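Local coordinates for formiminoglutamase (Trypanosoma cruzi, PDB 4MYK), which hydrolyses N-formimino-L-glutamate as a manganese-dependent, arginase-like enzyme with the alpha/beta fold of the arginase/deacetylase family, at residues 261-274 and 297-309. The protein carries 1 engineered substitution. Numbering follows the deposited sequence.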
ATOM      1  N   ALA A 261      -8.962   0.873   9.702  1.00 15.07           N
ATOM      2  CA  ALA A 261      -8.650   0.468  11.065  1.00 15.24           C
ATOM      3  C   ALA A 261      -8.883   1.618  12.048  1.00 13.77           C
ATOM      4  O   ALA A 261      -9.599   1.457  13.036  1.00 15.72           O
ATOM      5  CB  ALA A 261      -7.220  -0.033  11.149  1.00 16.14           C
ATOM      6  N   PHE A 262      -8.283   2.775  11.774  1.00 14.47           N
ATOM      7  CA  PHE A 262      -8.473   3.967  12.597  1.00 13.45           C
ATOM      8  C   PHE A 262      -9.953   4.312  12.722  1.00 17.13           C
ATOM      9  O   PHE A 262     -10.462   4.514  13.825  1.00 16.96           O
ATOM     10  CB  PHE A 262      -7.773   5.171  11.983  1.00 15.11           C
ATOM     11  CG  PHE A 262      -6.294   5.028  11.888  1.00 15.34           C
ATOM     12  CD1 PHE A 262      -5.653   3.941  12.449  1.00 15.48           C
ATOM     13  CD2 PHE A 262      -5.539   5.988  11.232  1.00 13.33           C
ATOM     14  CE1 PHE A 262      -4.280   3.811  12.360  1.00 17.75           C
ATOM     15  CE2 PHE A 262      -4.174   5.871  11.137  1.00 14.58           C
ATOM     16  CZ  PHE A 262      -3.536   4.780  11.703  1.00 18.15           C
ATOM     17  N   ASP A 263     -10.632   4.401  11.582  1.00 14.07           N
ATOM     18  CA  ASP A 263     -12.054   4.714  11.563  1.00 14.79           C
ATOM     19  C   ASP A 263     -12.878   3.728  12.389  1.00 16.36           C
ATOM     20  O   ASP A 263     -13.856   4.117  13.029  1.00 16.52           O
ATOM     21  CB  ASP A 263     -12.575   4.747  10.131  1.00 15.89           C
ATOM     22  CG  ASP A 263     -12.085   5.959   9.350  1.00 16.94           C
ATOM     23  OD1 ASP A 263     -11.265   6.726   9.880  1.00 18.63           O
ATOM     24  OD2 ASP A 263     -12.528   6.140   8.201  1.00 19.21           O
ATOM     25  N   MET A 264     -12.488   2.455  12.362  1.00 12.62           N
ATOM     26  CA  MET A 264     -13.193   1.423  13.125  1.00 15.42           C
ATOM     27  C   MET A 264     -12.920   1.534  14.615  1.00 14.65           C
ATOM     28  O   MET A 264     -13.804   1.304  15.437  1.00 18.59           O
ATOM     29  CB  MET A 264     -12.791   0.026  12.656  1.00 18.20           C
ATOM     30  CG  MET A 264     -13.259  -0.349  11.265  1.00 14.19           C
ATOM     31  SD  MET A 264     -12.428  -1.858  10.727  1.00 16.18           S
ATOM     32  CE  MET A 264     -13.003  -3.024  11.960  1.00 14.18           C
ATOM     33  N   CYS A 265     -11.681   1.861  14.963  1.00 14.90           N
ATOM     34  CA  CYS A 265     -11.316   2.077  16.358  1.00 14.70           C
ATOM     35  C   CYS A 265     -12.028   3.299  16.959  1.00 16.33           C
ATOM     36  O   CYS A 265     -12.459   3.261  18.108  1.00 14.50           O
ATOM     37  CB  CYS A 265      -9.798   2.182  16.510  1.00 16.23           C
ATOM     38  SG  CYS A 265      -8.999   0.584  16.331  1.00 14.39           S
ATOM     39  N   PHE A 266     -12.164   4.363  16.166  1.00 15.69           N
ATOM     40  CA  PHE A 266     -12.927   5.529  16.594  1.00 15.68           C
ATOM     41  C   PHE A 266     -14.394   5.169  16.878  1.00 18.76           C
ATOM     42  O   PHE A 266     -14.956   5.586  17.892  1.00 18.08           O
ATOM     43  CB  PHE A 266     -12.850   6.639  15.554  1.00 16.21           C
ATOM     44  CG  PHE A 266     -13.400   7.964  16.037  1.00 19.95           C
ATOM     45  CD1 PHE A 266     -14.756   8.240  15.963  1.00 20.99           C
ATOM     46  CD2 PHE A 266     -12.556   8.929  16.565  1.00 17.39           C
ATOM     47  CE1 PHE A 266     -15.258   9.460  16.409  1.00 23.85           C
ATOM     48  CE2 PHE A 266     -13.052  10.146  17.008  1.00 21.26           C
ATOM     49  CZ  PHE A 266     -14.400  10.410  16.934  1.00 18.90           C
ATOM     50  N   LEU A 267     -15.013   4.401  15.984  1.00 18.98           N
ATOM     51  CA  LEU A 267     -16.396   3.976  16.190  1.00 19.87           C
ATOM     52  C   LEU A 267     -16.512   3.206  17.500  1.00 19.71           C
ATOM     53  O   LEU A 267     -17.343   3.532  18.340  1.00 20.56           O
ATOM     54  CB  LEU A 267     -16.901   3.125  15.009  1.00 19.35           C
ATOM     55  CG  LEU A 267     -18.309   2.502  15.066  1.00 20.89           C
ATOM     56  CD1 LEU A 267     -19.394   3.563  15.135  1.00 18.83           C
ATOM     57  CD2 LEU A 267     -18.533   1.589  13.860  1.00 20.47           C
ATOM     58  N   ALA A 268     -15.663   2.194  17.664  1.00 16.88           N
ATOM     59  CA  ALA A 268     -15.634   1.381  18.872  1.00 17.23           C
ATOM     60  C   ALA A 268     -15.540   2.252  20.124  1.00 17.97           C
ATOM     61  O   ALA A 268     -16.223   2.010  21.124  1.00 17.89           O
ATOM     62  CB  ALA A 268     -14.468   0.393  18.810  1.00 14.98           C
ATOM     63  N   GLY A 269     -14.682   3.265  20.059  1.00 15.80           N
ATOM     64  CA  GLY A 269     -14.452   4.153  21.186  1.00 20.84           C
ATOM     65  C   GLY A 269     -15.680   4.954  21.582  1.00 19.21           C
ATOM     66  O   GLY A 269     -15.972   5.108  22.768  1.00 22.30           O
ATOM     67  N   LYS A 270     -16.399   5.463  20.587  1.00 20.04           N
ATOM     68  CA  LYS A 270     -17.600   6.260  20.834  1.00 19.80           C
ATOM     69  C   LYS A 270     -18.825   5.387  21.141  1.00 20.32           C
ATOM     70  O   LYS A 270     -19.863   5.893  21.574  1.00 22.09           O
ATOM     71  CB  LYS A 270     -17.884   7.171  19.637  1.00 20.79           C
ATOM     72  CG  LYS A 270     -18.379   6.436  18.417  1.00 20.60           C
ATOM     73  CD  LYS A 270     -18.396   7.345  17.222  1.00 25.62           C
ATOM     74  CE  LYS A 270     -19.309   8.531  17.454  1.00 28.68           C
ATOM     75  NZ  LYS A 270     -20.732   8.213  17.123  1.00 38.44           N
ATOM     76  N   THR A 271     -18.690   4.079  20.918  1.00 21.16           N
ATOM     77  CA  THR A 271     -19.775   3.110  21.125  1.00 22.19           C
ATOM     78  C   THR A 271     -19.773   2.604  22.562  1.00 20.46           C
ATOM     79  O   THR A 271     -18.921   1.803  22.933  1.00 18.39           O
ATOM     80  CB  THR A 271     -19.652   1.907  20.152  1.00 19.75           C
ATOM     81  OG1 THR A 271     -19.978   2.340  18.827  1.00 18.83           O
ATOM     82  CG2 THR A 271     -20.592   0.776  20.552  1.00 19.78           C
ATOM     83  N   PRO A 272     -20.736   3.072  23.364  1.00 21.20           N
ATOM     84  CA  PRO A 272     -20.767   2.885  24.820  1.00 18.63           C
ATOM     85  C   PRO A 272     -20.978   1.438  25.268  1.00 19.61           C
ATOM     86  O   PRO A 272     -20.686   1.110  26.422  1.00 22.87           O
ATOM     87  CB  PRO A 272     -21.943   3.760  25.259  1.00 22.60           C
ATOM     88  CG  PRO A 272     -22.806   3.860  24.066  1.00 24.72           C
ATOM     89  CD  PRO A 272     -21.874   3.873  22.887  1.00 20.65           C
ATOM     90  N   THR A 273     -21.471   0.581  24.381  1.00 21.45           N
ATOM     91  CA  THR A 273     -21.595  -0.836  24.710  1.00 19.70           C
ATOM     92  C   THR A 273     -20.258  -1.581  24.611  1.00 19.18           C
ATOM     93  O   THR A 273     -20.143  -2.723  25.066  1.00 20.96           O
ATOM     94  CB  THR A 273     -22.637  -1.549  23.831  1.00 20.99           C
ATOM     95  OG1 THR A 273     -22.295  -1.389  22.447  1.00 24.55           O
ATOM     96  CG2 THR A 273     -24.026  -0.979  24.090  1.00 21.35           C
ATOM     97  N   VAL A 274     -19.253  -0.952  24.011  1.00 17.16           N
ATOM     98  CA  VAL A 274     -17.945  -1.593  23.902  1.00 17.35           C
ATOM     99  C   VAL A 274     -17.167  -1.456  25.214  1.00 18.10           C
ATOM    100  O   VAL A 274     -16.730  -0.356  25.581  1.00 20.19           O
ATOM    101  CB  VAL A 274     -17.134  -1.035  22.721  1.00 17.32           C
ATOM    102  CG1 VAL A 274     -15.713  -1.586  22.738  1.00 16.15           C
ATOM    103  CG2 VAL A 274     -17.827  -1.380  21.413  1.00 16.08           C
ATOM    104  N   TYR A 297      -1.629   4.396  16.729  1.00 13.58           N
ATOM    105  CA  TYR A 297      -2.611   5.280  16.114  1.00 14.22           C
ATOM    106  C   TYR A 297      -4.019   4.699  16.157  1.00 14.99           C
ATOM    107  O   TYR A 297      -4.999   5.425  16.275  1.00 15.21           O
ATOM    108  CB  TYR A 297      -2.215   5.618  14.678  1.00 16.50           C
ATOM    109  CG  TYR A 297      -1.233   6.771  14.580  1.00 15.72           C
ATOM    110  CD1 TYR A 297      -1.481   7.972  15.236  1.00 14.82           C
ATOM    111  CD2 TYR A 297      -0.071   6.665  13.826  1.00 16.19           C
ATOM    112  CE1 TYR A 297      -0.592   9.027  15.153  1.00 18.93           C
ATOM    113  CE2 TYR A 297       0.820   7.719  13.733  1.00 15.57           C
ATOM    114  CZ  TYR A 297       0.557   8.898  14.401  1.00 20.59           C
ATOM    115  OH  TYR A 297       1.435   9.957  14.313  1.00 23.40           O
ATOM    116  N   MET A 298      -4.114   3.379  16.072  1.00 16.42           N
ATOM    117  CA  MET A 298      -5.389   2.693  16.242  1.00 14.09           C
ATOM    118  C   MET A 298      -5.959   2.894  17.655  1.00 15.36           C
ATOM    119  O   MET A 298      -7.145   3.206  17.821  1.00 16.47           O
ATOM    120  CB  MET A 298      -5.224   1.207  15.935  1.00 11.89           C
ATOM    121  CG  MET A 298      -5.179   0.880  14.458  1.00 12.92           C
ATOM    122  SD  MET A 298      -4.843  -0.865  14.126  1.00 15.77           S
ATOM    123  CE  MET A 298      -6.269  -1.673  14.851  1.00 15.28           C
ATOM    124  N   PHE A 299      -5.116   2.691  18.666  1.00 14.26           N
ATOM    125  CA  PHE A 299      -5.476   2.949  20.072  1.00 14.60           C
ATOM    126  C   PHE A 299      -5.832   4.428  20.273  1.00 14.68           C
ATOM    127  O   PHE A 299      -6.790   4.773  20.960  1.00 15.46           O
ATOM    128  CB  PHE A 299      -4.310   2.541  20.987  1.00 15.27           C
ATOM    129  CG  PHE A 299      -4.444   3.021  22.411  1.00 14.52           C
ATOM    130  CD1 PHE A 299      -5.316   2.400  23.287  1.00 15.33           C
ATOM    131  CD2 PHE A 299      -3.678   4.084  22.875  1.00 13.88           C
ATOM    132  CE1 PHE A 299      -5.443   2.844  24.588  1.00 15.34           C
ATOM    133  CE2 PHE A 299      -3.796   4.531  24.176  1.00 13.41           C
ATOM    134  CZ  PHE A 299      -4.674   3.910  25.032  1.00 17.55           C
ATOM    135  N   TYR A 300      -5.033   5.291  19.659  1.00 15.08           N
ATOM    136  CA  TYR A 300      -5.260   6.724  19.674  1.00 15.16           C
ATOM    137  C   TYR A 300      -6.674   7.087  19.206  1.00 14.95           C
ATOM    138  O   TYR A 300      -7.362   7.878  19.842  1.00 16.24           O
ATOM    139  CB  TYR A 300      -4.208   7.416  18.798  1.00 15.99           C
ATOM    140  CG  TYR A 300      -4.527   8.859  18.486  1.00 18.37           C
ATOM    141  CD1 TYR A 300      -4.471   9.829  19.477  1.00 20.06           C
ATOM    142  CD2 TYR A 300      -4.888   9.251  17.207  1.00 17.04           C
ATOM    143  CE1 TYR A 300      -4.770  11.149  19.206  1.00 17.65           C
ATOM    144  CE2 TYR A 300      -5.197  10.566  16.926  1.00 17.02           C
ATOM    145  CZ  TYR A 300      -5.134  11.514  17.932  1.00 19.25           C
ATOM    146  OH  TYR A 300      -5.432  12.835  17.666  1.00 18.83           O
ATOM    147  N   HIS A 301      -7.103   6.501  18.093  1.00 15.43           N
ATOM    148  CA  HIS A 301      -8.424   6.773  17.543  1.00 13.25           C
ATOM    149  C   HIS A 301      -9.486   6.223  18.476  1.00 16.49           C
ATOM    150  O   HIS A 301     -10.521   6.858  18.693  1.00 16.30           O
ATOM    151  CB  HIS A 301      -8.567   6.173  16.138  1.00 16.31           C
ATOM    152  CG  HIS A 301      -7.984   7.031  15.055  1.00 17.36           C
ATOM    153  ND1 HIS A 301      -6.643   7.019  14.734  1.00 15.88           N
ATOM    154  CD2 HIS A 301      -8.557   7.944  14.232  1.00 16.94           C
ATOM    155  CE1 HIS A 301      -6.417   7.883  13.759  1.00 18.37           C
ATOM    156  NE2 HIS A 301      -7.561   8.459  13.438  1.00 18.02           N
ATOM    157  N   PHE A 302      -9.234   5.041  19.035  1.00 14.67           N
ATOM    158  CA  PHE A 302     -10.152   4.502  20.018  1.00 14.81           C
ATOM    159  C   PHE A 302     -10.327   5.511  21.150  1.00 16.90           C
ATOM    160  O   PHE A 302     -11.449   5.826  21.542  1.00 17.40           O
ATOM    161  CB  PHE A 302      -9.688   3.167  20.615  1.00 16.77           C
ATOM    162  CG  PHE A 302     -10.461   2.802  21.846  1.00 17.72           C
ATOM    163  CD1 PHE A 302     -11.692   2.171  21.741  1.00 20.31           C
ATOM    164  CD2 PHE A 302     -10.012   3.185  23.100  1.00 17.31           C
ATOM    165  CE1 PHE A 302     -12.445   1.889  22.867  1.00 18.80           C
ATOM    166  CE2 PHE A 302     -10.750   2.904  24.226  1.00 17.17           C
ATOM    167  CZ  PHE A 302     -11.969   2.256  24.109  1.00 18.32           C
ATOM    168  N   VAL A 303      -9.202   5.989  21.679  1.00 14.70           N
ATOM    169  CA  VAL A 303      -9.186   6.941  22.780  1.00 15.27           C
ATOM    170  C   VAL A 303      -9.993   8.208  22.469  1.00 17.87           C
ATOM    171  O   VAL A 303     -10.749   8.690  23.316  1.00 19.87           O
ATOM    172  CB  VAL A 303      -7.748   7.321  23.152  1.00 17.71           C
ATOM    173  CG1 VAL A 303      -7.731   8.559  24.046  1.00 19.60           C
ATOM    174  CG2 VAL A 303      -7.047   6.143  23.821  1.00 17.58           C
ATOM    175  N   LEU A 304      -9.836   8.740  21.259  1.00 16.74           N
ATOM    176  CA  LEU A 304     -10.630   9.875  20.805  1.00 17.40           C
ATOM    177  C   LEU A 304     -12.124   9.559  20.790  1.00 17.37           C
ATOM    178  O   LEU A 304     -12.941  10.381  21.197  1.00 18.78           O
ATOM    179  CB  LEU A 304     -10.202  10.296  19.405  1.00 17.45           C
ATOM    180  CG  LEU A 304      -8.897  11.072  19.275  1.00 16.85           C
ATOM    181  CD1 LEU A 304      -8.688  11.462  17.832  1.00 19.22           C
ATOM    182  CD2 LEU A 304      -8.927  12.302  20.151  1.00 18.94           C
ATOM    183  N   GLY A 305     -12.480   8.377  20.295  1.00 16.91           N
ATOM    184  CA  GLY A 305     -13.866   7.963  20.243  1.00 17.84           C
ATOM    185  C   GLY A 305     -14.434   7.878  21.643  1.00 20.40           C
ATOM    186  O   GLY A 305     -15.570   8.282  21.902  1.00 18.99           O
ATOM    187  N   PHE A 306     -13.621   7.345  22.548  1.00 16.57           N
ATOM    188  CA  PHE A 306     -14.007   7.186  23.945  1.00 19.73           C
ATOM    189  C   PHE A 306     -14.300   8.541  24.584  1.00 20.05           C
ATOM    190  O   PHE A 306     -15.279   8.702  25.319  1.00 20.87           O
ATOM    191  CB  PHE A 306     -12.893   6.482  24.705  1.00 16.77           C
ATOM    192  CG  PHE A 306     -13.325   5.901  26.011  1.00 17.06           C
ATOM    193  CD1 PHE A 306     -13.910   4.639  26.068  1.00 18.69           C
ATOM    194  CD2 PHE A 306     -13.142   6.606  27.189  1.00 17.28           C
ATOM    195  CE1 PHE A 306     -14.306   4.093  27.275  1.00 17.68           C
ATOM    196  CE2 PHE A 306     -13.534   6.070  28.396  1.00 18.24           C
ATOM    197  CZ  PHE A 306     -14.115   4.806  28.439  1.00 17.52           C
ATOM    198  N   ALA A 307     -13.455   9.518  24.286  1.00 17.75           N
ATOM    199  CA  ALA A 307     -13.640  10.857  24.833  1.00 19.00           C
ATOM    200  C   ALA A 307     -15.030  11.428  24.523  1.00 22.82           C
ATOM    201  O   ALA A 307     -15.453  12.407  25.144  1.00 24.75           O
ATOM    202  CB  ALA A 307     -12.545  11.796  24.329  1.00 20.02           C
ATOM    203  N   THR A 308     -15.739  10.821  23.570  1.00 23.23           N
ATOM    204  CA  THR A 308     -17.036  11.352  23.161  1.00 23.57           C
ATOM    205  C   THR A 308     -18.213  10.704  23.872  1.00 24.92           C
ATOM    206  O   THR A 308     -19.299  11.272  23.873  1.00 25.24           O
ATOM    207  CB  THR A 308     -17.283  11.304  21.618  1.00 19.68           C
ATOM    208  OG1 THR A 308     -17.336   9.947  21.173  1.00 21.35           O
ATOM    209  CG2 THR A 308     -16.205  12.068  20.849  1.00 19.97           C
ATOM    210  N   ARG A 309     -18.026   9.534  24.479  1.00 27.35           N
ATOM    211  CA  ARG A 309     -19.163   8.949  25.185  1.00 25.86           C
ATOM    212  C   ARG A 309     -19.524   9.704  26.458  1.00 26.96           C
ATOM    213  O   ARG A 309     -18.646  10.247  27.138  1.00 30.11           O
ATOM    214  CB  ARG A 309     -19.018   7.450  25.468  1.00 24.44           C
ATOM    215  CG  ARG A 309     -17.649   6.848  25.378  1.00 21.55           C
ATOM    216  CD  ARG A 309     -17.734   5.375  25.826  1.00 21.00           C
ATOM    217  NE  ARG A 309     -17.054   4.444  24.925  1.00 20.99           N
ATOM    218  CZ  ARG A 309     -16.898   3.147  25.164  1.00 21.38           C
ATOM    219  NH1 ARG A 309     -17.374   2.613  26.281  1.00 20.17           N
ATOM    220  NH2 ARG A 309     -16.257   2.383  24.288  1.00 20.73           N
TER
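Phe262 CB sits over the centre of one face of the His301 imidazole, 3.4 Å from the ring centroid, while Tyr300 CE2 lies more distantly over the rim of the opposite face. The Phe262 and His301 rings are almost parallel but slid apart, so this is a CH-pi contact more than a stack; Met298 CG meets the Phe262 ring edge in plane. In the ring plane, His301 ND1 donates to Tyr297 O at 2.8 Å, one turn back, which fixes the imidazole's rotation. Gly305 CA lies over the centre of one face of the Phe266 ring, whose CG stands trans to the backbone N (chi1 -169°).

The Arg309 guanidinium lies between Phe306 CD1 on one face and Thr271 O with Pro272 CA on the other. At its edge NE donates almost straight (169°) to Gly269 O, though the modelled 2.5 Å is doubtfully short, and NH1 and NH2 both grip Val274 O, each at 3.1 Å.

Helices 258-270 and 290-306 run side by side, their short segments crossing at -33° with axes 6.3 Å apart. Gly269 faces Gly305 with CA atoms 4.0 Å apart, and CA-H...O contacts such as Phe302 CA to Cys265 O accompany this closeness. The pair packs against strand 231-236 of the central parallel sheet. Arg309 thus links Val274 O, at the start of strand 274-280, to Gly269 O at the C-terminal end of helix 258-270, whose dipole would probably favour its positive charge.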